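Local structure of metallo-beta-lactamase family protein (Thermus thermophilus, 2ZO4) at residues Leu118-Pro123 / Tyr312-Arg317; Glu297-Arg300 / Ala304-Arg307; Glu107-Ala112 / Trp203-Glu208. The protein binds two zinc ions in a metallo-beta-lactamase fold and is probably a hydrolase, though its substrate is not established. All coordinates share one frame; numbering follows the deposited sequence.

Contact 1 of 3, residues Leu118-Pro123 / Tyr312-Arg317; sequences LDHGTP and YRYFRR
The imidazole of His120 carries the ring of Tyr312 on one face and meets the rim of Tyr314 at its edge. Tyr312 CD1 sits over the His120 ring, displaced toward its rim and 3.2 Å from His120 CE1, in an offset stack whose planes are tilted by 29°. Tyr314 comes in near the imidazole plane instead: the two rings meet rim to rim, with Tyr314 OH 3.3 Å from His120 CE1. His120 thus joins the two tyrosines in one aromatic cluster. Its CG stands anti to the carbonyl carbon (chi1 -70°), which turns the ring from the helix end toward the strand.

Polar links run beside the rings. Tyr312 N donates to Asp119 O at 2.8 Å, and a water donates to both Asp119 O and Tyr312 O. A second water joins His120 ND1, at 2.8 Å, to Tyr312 O, so the imidazole is held at its edge as well as on its face. Tyr314 OH is hydrogen-bonded to Glu297 and Arg307.

Gly121, with positive phi, is the C-prime residue of the Schellman motif that ends helix 110-119. This helix end is joined to the start of the C-terminal strand 313-316, while helices 286-301 and 268-275 pack against His120 through Phe289, Leu293 and Ala268.

Contact 2 of 3, residues Glu297-Arg300 / Ala304-Arg307; sequences EYLR and AVGR
Arg300 lays its guanidinium flat on that of Arg307, the two planes only 5° apart and their centres separated by 3.8 Å. The overlap is shifted toward the rim, with Arg307 NE above the Arg300 plane and the two NH2 atoms close together. The carboxylate of Glu297 lies close to both guanidinium groups and probably balances their charge.

Arg300 grips this carboxylate side-on, one nitrogen to each oxygen. Arg300 NE reaches Glu297 OE2 at 2.8 Å in a nearly straight bond (170°) lying in the guanidinium plane, whereas Arg300 NH2 meets the syn lone pair of Glu297 OE1, an oxygen slightly out of the Arg300 guanidinium plane. The bend of Arg300 at chi3 (68°) folds its end back toward Glu297, one helical turn earlier. Arg307 reaches the same acid differently: its chain is extended from CG to NE, and Glu297 OE2 lies 3.7 Å from Arg307 NH1, well out of the guanidinium plane, making a long salt bridge of charge alone. Tyr314 OH, hydrogen-bonded to both Glu297 OE2 and Arg307 NH1, completes the network.

Nearer the backbone, Val305 CG2 packs 3.8 Å from Leu299 CB and also touches the backbone of Arg300. Leu299 O accepts weak hydrogen bonds from the N atoms of Ala304 and Val305, and a water donates to both Arg300 O and Val305 O, linking the helix end to the strand.

The contact joins the last full turn of helix 286-301 to strand 305-308, the first strand of a two-stranded antiparallel hairpin. In the C-terminal domain, of helix-turn-helix type, this helix and hairpin are consistent with a winged-helix fold. Strand 313-316 lies alongside through Tyr314, and helix 240-261 covers Leu299 and Val305 through Leu258 and Leu259.

Contact 3 of 3, residues Glu107-Ala112 / Trp203-Glu208; sequences EAFAEA and WAYTRE
Tyr205 CB is pressed against one face of the Phe109 ring, and this is the tight part of the contact. The methylene stands almost over the ring centre, 3.6 Å from the centroid and 10° off the ring normal, a CH-pi contact in which all six ring carbons lie at similar distances from CB. The two rings meet obliquely, their planes inclined at 57°, and the side chains cross at about a right angle. Tyr205 places its CG between the backbone N and the carbonyl carbon (chi1 54°); this turns its ring off Phe109, and the methylene makes the contact. The phenol then runs inward, where its OH is hydrogen-bonded to His71 NE2. His71 lies in the chain between the zinc ligands His70 and His72, so the tyrosine is a neighbour of the metal-binding segment.

The other side of the contact is looser and lies toward solvent. Here Ala112, an exposed residue, brings its CB to 3.8 Å from Ala204 CB. Phe109 CB lies farther from the same methyl, at 4.3 Å. These touches are apolar, and the two segments are held together by van der Waals contact rather than by polar bonds.

The loop has its own internal support. Trp203 to Thr206 form a type I turn, closed by a weak backbone bond, and Trp203 N donates to Thr206 OG1 at 2.9 Å. This turn presents Ala204 and Tyr205 to the helix.

Phe109 occupies the N-cap position of helix 110-119, so the contact sets the first turn of that helix against the loop between strand 185-189 and helix 210-222. Helix 99-104 lies beside Phe109 through Arg101, and Trp203 of the loop packs on helix 286-301.

In the fold
Contacts 1 and 3 use opposite ends of helix 110-119: contact 3 its start, against the 203-208 loop, and contact 1 its end, against the C-terminal strand. Their centres are 18 Å apart. Contacts 1 and 2 touch directly, with centres 11 Å apart, because strands 305-308 and 313-316 pair in one hairpin; Phe315 N lies 3.0 Å from Gly306 O, and Tyr312 packs on Arg307 in a cation-pi contact. Only contact 3 approaches the metal centre: the side chain of Tyr205 is about 5 Å from that of the zinc ligand His72 and about 9 Å from a zinc ion. Contacts 1 and 2 lie away from the zinc site.

Contact 1 of 3, residues Leu118-Pro123 / Tyr312-Arg317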
loop_
_atom_site.group_PDB
_atom_site.type_symbol
_atom_site.label_atom_id
_atom_site.label_comp_id
_atom_site.label_asym_id
_atom_site.label_seq_id
_atom_site.Cartn_x
_atom_site.Cartn_y
_atom_site.Cartn_z
ATOM N N LEU A 118 -19.717 11.022 3.681
ATOM C CA LEU A 118 -20.991 11.747 3.701
ATOM C C LEU A 118 -20.882 13.205 3.255
ATOM O O LEU A 118 -21.719 13.685 2.490
ATOM C CB LEU A 118 -21.607 11.684 5.103
ATOM N N ASP A 119 -19.855 13.898 3.743
ATOM C CA ASP A 119 -19.605 15.294 3.378
ATOM C C ASP A 119 -19.259 15.457 1.905
ATOM O O ASP A 119 -19.486 16.521 1.323
ATOM C CB ASP A 119 -18.484 15.883 4.236
ATOM C CG ASP A 119 -18.875 16.022 5.695
ATOM O OD1 ASP A 119 -20.086 16.104 5.993
ATOM O OD2 ASP A 119 -17.966 16.058 6.548
ATOM N N HIS A 120 -18.709 14.399 1.314
ATOM C CA HIS A 120 -18.333 14.399 -0.095
ATOM C C HIS A 120 -19.347 13.663 -0.984
ATOM O O HIS A 120 -19.003 13.159 -2.055
ATOM C CB HIS A 120 -16.910 13.857 -0.270
ATOM C CG HIS A 120 -15.852 14.774 0.262
ATOM N ND1 HIS A 120 -15.422 15.890 -0.423
ATOM C CD2 HIS A 120 -15.140 14.742 1.414
ATOM C CE1 HIS A 120 -14.490 16.505 0.283
ATOM N NE2 HIS A 120 -14.303 15.829 1.404
ATOM N N GLY A 121 -20.596 13.609 -0.521
ATOM C CA GLY A 121 -21.733 13.219 -1.359
ATOM C C GLY A 121 -22.053 11.743 -1.500
ATOM O O GLY A 121 -22.844 11.368 -2.370
ATOM N N THR A 122 -21.450 10.902 -0.659
ATOM C CA THR A 122 -21.749 9.466 -0.675
ATOM C C THR A 122 -23.144 9.216 -0.088
ATOM O O THR A 122 -23.432 9.652 1.030
ATOM C CB THR A 122 -20.684 8.628 0.088
ATOM O OG1 THR A 122 -19.380 8.912 -0.433
ATOM C CG2 THR A 122 -20.958 7.125 -0.050
ATOM N N PRO A 123 -24.020 8.534 -0.853
ATOM C CA PRO A 123 -25.339 8.184 -0.328
ATOM C C PRO A 123 -25.264 6.983 0.623
ATOM O O PRO A 123 -24.289 6.226 0.585
ATOM C CB PRO A 123 -26.129 7.833 -1.588
ATOM C CG PRO A 123 -25.107 7.307 -2.531
ATOM C CD PRO A 123 -23.838 8.064 -2.242
ATOM N N TYR A 312 -19.506 19.169 0.468
ATOM C CA TYR A 312 -18.497 19.658 -0.463
ATOM C C TYR A 312 -18.867 19.415 -1.922
ATOM O O TYR A 312 -19.153 18.287 -2.327
ATOM C CB TYR A 312 -17.123 19.044 -0.162
ATOM C CG TYR A 312 -16.607 19.301 1.240
ATOM C CD1 TYR A 312 -16.445 18.253 2.138
ATOM C CD2 TYR A 312 -16.280 20.593 1.666
ATOM C CE1 TYR A 312 -15.967 18.472 3.421
ATOM C CE2 TYR A 312 -15.803 20.823 2.953
ATOM C CZ TYR A 312 -15.650 19.754 3.822
ATOM O OH TYR A 312 -15.183 19.956 5.093
ATOM N N ARG A 313 -18.870 20.495 -2.694
ATOM C CA ARG A 313 -19.020 20.439 -4.140
ATOM C C ARG A 313 -17.828 21.189 -4.721
ATOM O O ARG A 313 -17.598 22.352 -4.385
ATOM C CB ARG A 313 -20.349 21.075 -4.593
ATOM C CG ARG A 313 -21.602 20.406 -4.019
ATOM C CD ARG A 313 -22.889 20.831 -4.752
ATOM N NE ARG A 313 -22.958 20.304 -6.120
ATOM C CZ ARG A 313 -23.481 19.125 -6.458
ATOM N NH1 ARG A 313 -23.994 18.321 -5.534
ATOM N NH2 ARG A 313 -23.484 18.744 -7.730
ATOM N N TYR A 314 -17.052 20.504 -5.556
ATOM C CA TYR A 314 -15.846 21.078 -6.150
ATOM C C TYR A 314 -16.141 21.718 -7.507
ATOM O O TYR A 314 -17.011 21.255 -8.243
ATOM C CB TYR A 314 -14.756 20.007 -6.295
ATOM C CG TYR A 314 -14.126 19.558 -4.988
ATOM C CD1 TYR A 314 -12.853 19.997 -4.624
ATOM C CD2 TYR A 314 -14.799 18.690 -4.122
ATOM C CE1 TYR A 314 -12.262 19.590 -3.430
ATOM C CE2 TYR A 314 -14.221 18.278 -2.918
ATOM C CZ TYR A 314 -12.948 18.731 -2.583
ATOM O OH TYR A 314 -12.361 18.331 -1.403
ATOM N N PHE A 315 -15.414 22.783 -7.830
ATOM C CA PHE A 315 -15.560 23.459 -9.120
ATOM C C PHE A 315 -14.201 23.849 -9.691
ATOM O O PHE A 315 -13.244 24.068 -8.947
ATOM C CB PHE A 315 -16.458 24.697 -8.992
ATOM C CG PHE A 315 -16.024 25.651 -7.914
ATOM C CD1 PHE A 315 -16.575 25.574 -6.638
ATOM C CD2 PHE A 315 -15.062 26.622 -8.169
ATOM C CE1 PHE A 315 -16.169 26.455 -5.632
ATOM C CE2 PHE A 315 -14.651 27.505 -7.171
ATOM C CZ PHE A 315 -15.203 27.418 -5.901
ATOM N N ARG A 316 -14.126 23.931 -11.015
ATOM C CA ARG A 316 -12.915 24.355 -11.701
ATOM C C ARG A 316 -12.916 25.875 -11.822
ATOM O O ARG A 316 -13.893 26.462 -12.299
ATOM C CB ARG A 316 -12.858 23.732 -13.099
ATOM C CG ARG A 316 -11.479 23.742 -13.739
ATOM C CD ARG A 316 -11.538 23.722 -15.272
ATOM N NE ARG A 316 -12.531 22.787 -15.808
ATOM C CZ ARG A 316 -13.484 23.112 -16.680
ATOM N NH1 ARG A 316 -13.580 24.351 -17.144
ATOM N NH2 ARG A 316 -14.337 22.189 -17.105
ATOM N N ARG A 317 -11.830 26.507 -11.384
ATOM C CA ARG A 317 -11.663 27.953 -11.533
ATOM C C ARG A 317 -11.374 28.292 -12.994
ATOM O O ARG A 317 -10.621 27.569 -13.657
ATOM C CB ARG A 317 -10.513 28.464 -10.666
ATOM C CG ARG A 317 -10.675 28.225 -9.181
ATOM C CD ARG A 317 -9.751 29.132 -8.389
ATOM N NE ARG A 317 -9.620 28.700 -6.999
ATOM C CZ ARG A 317 -10.507 28.952 -6.039
ATOM N NH1 ARG A 317 -11.614 29.641 -6.301
ATOM N NH2 ARG A 317 -10.282 28.516 -4.807
HETATM O O HOH W 1 -21.191 16.659 -1.189
HETATM O O HOH W 2 -17.007 18.238 6.901
HETATM O O HOH W 3 -17.117 16.463 -2.614
#

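Contact 2 of 3, residues Glu297-Arg300 / Ala304-Arg307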
loop_
_atom_site.group_PDB
_atom_site.type_symbol
_atom_site.label_atom_id
_atom_site.label_comp_id
_atom_site.label_asym_id
_atom_site.label_seq_id
_atom_site.Cartn_x
_atom_site.Cartn_y
_atom_site.Cartn_z
ATOM N N GLU A 297 -8.001 17.144 -3.849
ATOM C CA GLU A 297 -7.293 17.907 -2.819
ATOM C C GLU A 297 -5.907 18.358 -3.281
ATOM O O GLU A 297 -5.393 19.384 -2.825
ATOM C CB GLU A 297 -7.239 17.133 -1.497
ATOM C CG GLU A 297 -8.575 17.143 -0.737
ATOM C CD GLU A 297 -9.049 18.555 -0.383
ATOM O OE1 GLU A 297 -8.512 19.142 0.575
ATOM O OE2 GLU A 297 -9.962 19.076 -1.056
ATOM N N TYR A 298 -5.319 17.593 -4.197
ATOM C CA TYR A 298 -4.090 17.988 -4.871
ATOM C C TYR A 298 -4.337 19.228 -5.738
ATOM O O TYR A 298 -3.553 20.184 -5.710
ATOM C CB TYR A 298 -3.572 16.829 -5.728
ATOM C CG TYR A 298 -2.261 17.099 -6.433
ATOM C CD1 TYR A 298 -1.046 16.783 -5.829
ATOM C CD2 TYR A 298 -2.237 17.653 -7.714
ATOM C CE1 TYR A 298 0.153 17.024 -6.470
ATOM C CE2 TYR A 298 -1.035 17.898 -8.369
ATOM C CZ TYR A 298 0.152 17.579 -7.742
ATOM O OH TYR A 298 1.342 17.810 -8.386
ATOM N N LEU A 299 -5.431 19.200 -6.496
ATOM C CA LEU A 299 -5.812 20.314 -7.364
ATOM C C LEU A 299 -6.194 21.560 -6.572
ATOM O O LEU A 299 -5.897 22.681 -6.993
ATOM C CB LEU A 299 -6.961 19.912 -8.293
ATOM C CG LEU A 299 -6.646 18.904 -9.408
ATOM C CD1 LEU A 299 -7.914 18.495 -10.134
ATOM C CD2 LEU A 299 -5.618 19.452 -10.390
ATOM N N ARG A 300 -6.848 21.356 -5.428
ATOM C CA ARG A 300 -7.280 22.456 -4.572
ATOM C C ARG A 300 -6.090 23.156 -3.938
ATOM O O ARG A 300 -6.067 24.385 -3.844
ATOM C CB ARG A 300 -8.263 21.970 -3.497
ATOM C CG ARG A 300 -9.071 23.101 -2.856
ATOM C CD ARG A 300 -10.217 22.590 -1.989
ATOM N NE ARG A 300 -9.764 21.899 -0.780
ATOM C CZ ARG A 300 -9.335 22.505 0.326
ATOM N NH1 ARG A 300 -9.272 23.835 0.397
ATOM N NH2 ARG A 300 -8.950 21.779 1.366
ATOM N N ALA A 304 -6.138 25.265 -8.440
ATOM C CA ALA A 304 -6.828 24.990 -9.702
ATOM C C ALA A 304 -8.321 24.734 -9.516
ATOM O O ALA A 304 -9.119 25.020 -10.409
ATOM C CB ALA A 304 -6.170 23.817 -10.424
ATOM N N VAL A 305 -8.694 24.182 -8.362
ATOM C CA VAL A 305 -10.103 23.998 -8.024
ATOM C C VAL A 305 -10.429 24.618 -6.670
ATOM O O VAL A 305 -9.538 24.850 -5.849
ATOM C CB VAL A 305 -10.552 22.498 -8.042
ATOM C CG1 VAL A 305 -10.207 21.823 -9.375
ATOM C CG2 VAL A 305 -9.978 21.725 -6.861
ATOM N N GLY A 306 -11.713 24.893 -6.455
ATOM C CA GLY A 306 -12.208 25.338 -5.161
ATOM C C GLY A 306 -13.353 24.439 -4.755
ATOM O O GLY A 306 -13.717 23.520 -5.497
ATOM N N ARG A 307 -13.923 24.703 -3.580
ATOM C CA ARG A 307 -15.063 23.935 -3.085
ATOM C C ARG A 307 -15.988 24.780 -2.202
ATOM O O ARG A 307 -15.532 25.657 -1.468
ATOM C CB ARG A 307 -14.604 22.661 -2.350
ATOM C CG ARG A 307 -13.937 22.889 -1.001
ATOM C CD ARG A 307 -13.462 21.589 -0.366
ATOM N NE ARG A 307 -12.902 21.833 0.963
ATOM C CZ ARG A 307 -12.491 20.891 1.808
ATOM N NH1 ARG A 307 -12.561 19.603 1.483
ATOM N NH2 ARG A 307 -12.002 21.242 2.988
HETATM O O HOH W 4 -8.246 26.620 -3.940
#

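Contact 3 of 3, residues Glu107-Ala112 / Trp203-Glu208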
loop_
_atom_site.group_PDB
_atom_site.type_symbol
_atom_site.label_atom_id
_atom_site.label_comp_id
_atom_site.label_asym_id
_atom_site.label_seq_id
_atom_site.Cartn_x
_atom_site.Cartn_y
_atom_site.Cartn_z
ATOM N N GLU A 107 -12.266 2.521 16.780
ATOM C CA GLU A 107 -13.087 3.708 17.034
ATOM C C GLU A 107 -12.312 5.028 16.925
ATOM O O GLU A 107 -12.894 6.104 17.063
ATOM C CB GLU A 107 -13.773 3.601 18.404
ATOM N N ALA A 108 -11.008 4.943 16.664
ATOM C CA ALA A 108 -10.158 6.136 16.566
ATOM C C ALA A 108 -10.496 7.015 15.357
ATOM O O ALA A 108 -10.555 8.242 15.479
ATOM C CB ALA A 108 -8.677 5.748 16.551
ATOM N N PHE A 109 -10.723 6.392 14.202
ATOM C CA PHE A 109 -11.006 7.133 12.968
ATOM C C PHE A 109 -12.394 6.847 12.382
ATOM O O PHE A 109 -12.718 7.327 11.295
ATOM C CB PHE A 109 -9.927 6.854 11.910
ATOM C CG PHE A 109 -8.548 7.322 12.300
ATOM C CD1 PHE A 109 -8.251 8.681 12.368
ATOM C CD2 PHE A 109 -7.542 6.403 12.578
ATOM C CE1 PHE A 109 -6.975 9.116 12.724
ATOM C CE2 PHE A 109 -6.262 6.828 12.933
ATOM C CZ PHE A 109 -5.978 8.186 13.007
ATOM N N ALA A 110 -13.206 6.079 13.106
ATOM C CA ALA A 110 -14.492 5.588 12.598
ATOM C C ALA A 110 -15.456 6.686 12.138
ATOM O O ALA A 110 -15.917 6.666 10.991
ATOM C CB ALA A 110 -15.162 4.674 13.629
ATOM N N GLU A 111 -15.746 7.636 13.027
ATOM C CA GLU A 111 -16.677 8.733 12.742
ATOM C C GLU A 111 -16.190 9.629 11.604
ATOM O O GLU A 111 -16.975 10.007 10.728
ATOM C CB GLU A 111 -16.927 9.573 13.999
ATOM N N ALA A 112 -14.898 9.959 11.624
ATOM C CA ALA A 112 -14.277 10.771 10.574
ATOM C C ALA A 112 -14.298 10.070 9.217
ATOM O O ALA A 112 -14.538 10.711 8.191
ATOM C CB ALA A 112 -12.856 11.149 10.961
ATOM N N TRP A 203 -7.816 9.105 3.018
ATOM C CA TRP A 203 -8.657 8.556 4.078
ATOM C C TRP A 203 -8.609 9.484 5.292
ATOM O O TRP A 203 -7.884 10.483 5.290
ATOM C CB TRP A 203 -8.195 7.139 4.451
ATOM C CG TRP A 203 -7.988 6.238 3.259
ATOM C CD1 TRP A 203 -6.809 6.000 2.609
ATOM C CD2 TRP A 203 -8.986 5.470 2.570
ATOM N NE1 TRP A 203 -7.011 5.130 1.563
ATOM C CE2 TRP A 203 -8.337 4.789 1.518
ATOM C CE3 TRP A 203 -10.363 5.284 2.747
ATOM C CZ2 TRP A 203 -9.018 3.938 0.642
ATOM C CZ3 TRP A 203 -11.042 4.441 1.872
ATOM C CH2 TRP A 203 -10.367 3.779 0.835
ATOM N N ALA A 204 -9.384 9.160 6.323
ATOM C CA ALA A 204 -9.443 9.968 7.543
ATOM C C ALA A 204 -8.103 10.074 8.291
ATOM O O ALA A 204 -7.865 11.054 9.001
ATOM C CB ALA A 204 -10.537 9.441 8.471
ATOM N N TYR A 205 -7.232 9.079 8.118
ATOM C CA TYR A 205 -5.950 9.024 8.835
ATOM C C TYR A 205 -4.743 9.440 7.991
ATOM O O TYR A 205 -3.614 9.444 8.480
ATOM C CB TYR A 205 -5.714 7.617 9.405
ATOM C CG TYR A 205 -5.804 6.495 8.387
ATOM C CD1 TYR A 205 -4.734 6.207 7.531
ATOM C CD2 TYR A 205 -6.954 5.715 8.289
ATOM C CE1 TYR A 205 -4.821 5.175 6.592
ATOM C CE2 TYR A 205 -7.051 4.682 7.356
ATOM C CZ TYR A 205 -5.981 4.416 6.515
ATOM O OH TYR A 205 -6.073 3.392 5.597
ATOM N N THR A 206 -4.992 9.780 6.731
ATOM C CA THR A 206 -3.947 10.065 5.750
ATOM C C THR A 206 -3.264 11.418 6.000
ATOM O O THR A 206 -3.878 12.339 6.533
ATOM C CB THR A 206 -4.543 10.005 4.309
ATOM O OG1 THR A 206 -5.186 8.740 4.112
ATOM C CG2 THR A 206 -3.465 10.157 3.240
ATOM N N ARG A 207 -1.988 11.514 5.618
ATOM C CA ARG A 207 -1.271 12.794 5.504
ATOM C C ARG A 207 -2.047 13.767 4.606
ATOM O O ARG A 207 -2.941 13.350 3.865
ATOM C CB ARG A 207 0.141 12.564 4.947
ATOM C CG ARG A 207 1.110 11.882 5.921
ATOM C CD ARG A 207 2.220 11.112 5.197
ATOM N NE ARG A 207 3.081 11.975 4.384
ATOM C CZ ARG A 207 4.134 12.650 4.840
ATOM N NH1 ARG A 207 4.479 12.574 6.119
ATOM N NH2 ARG A 207 4.845 13.407 4.014
ATOM N N GLU A 208 -1.698 15.052 4.668
ATOM C CA GLU A 208 -2.485 16.119 4.032
ATOM C C GLU A 208 -2.659 16.011 2.508
ATOM O O GLU A 208 -3.765 16.171 1.987
ATOM C CB GLU A 208 -1.915 17.494 4.402
#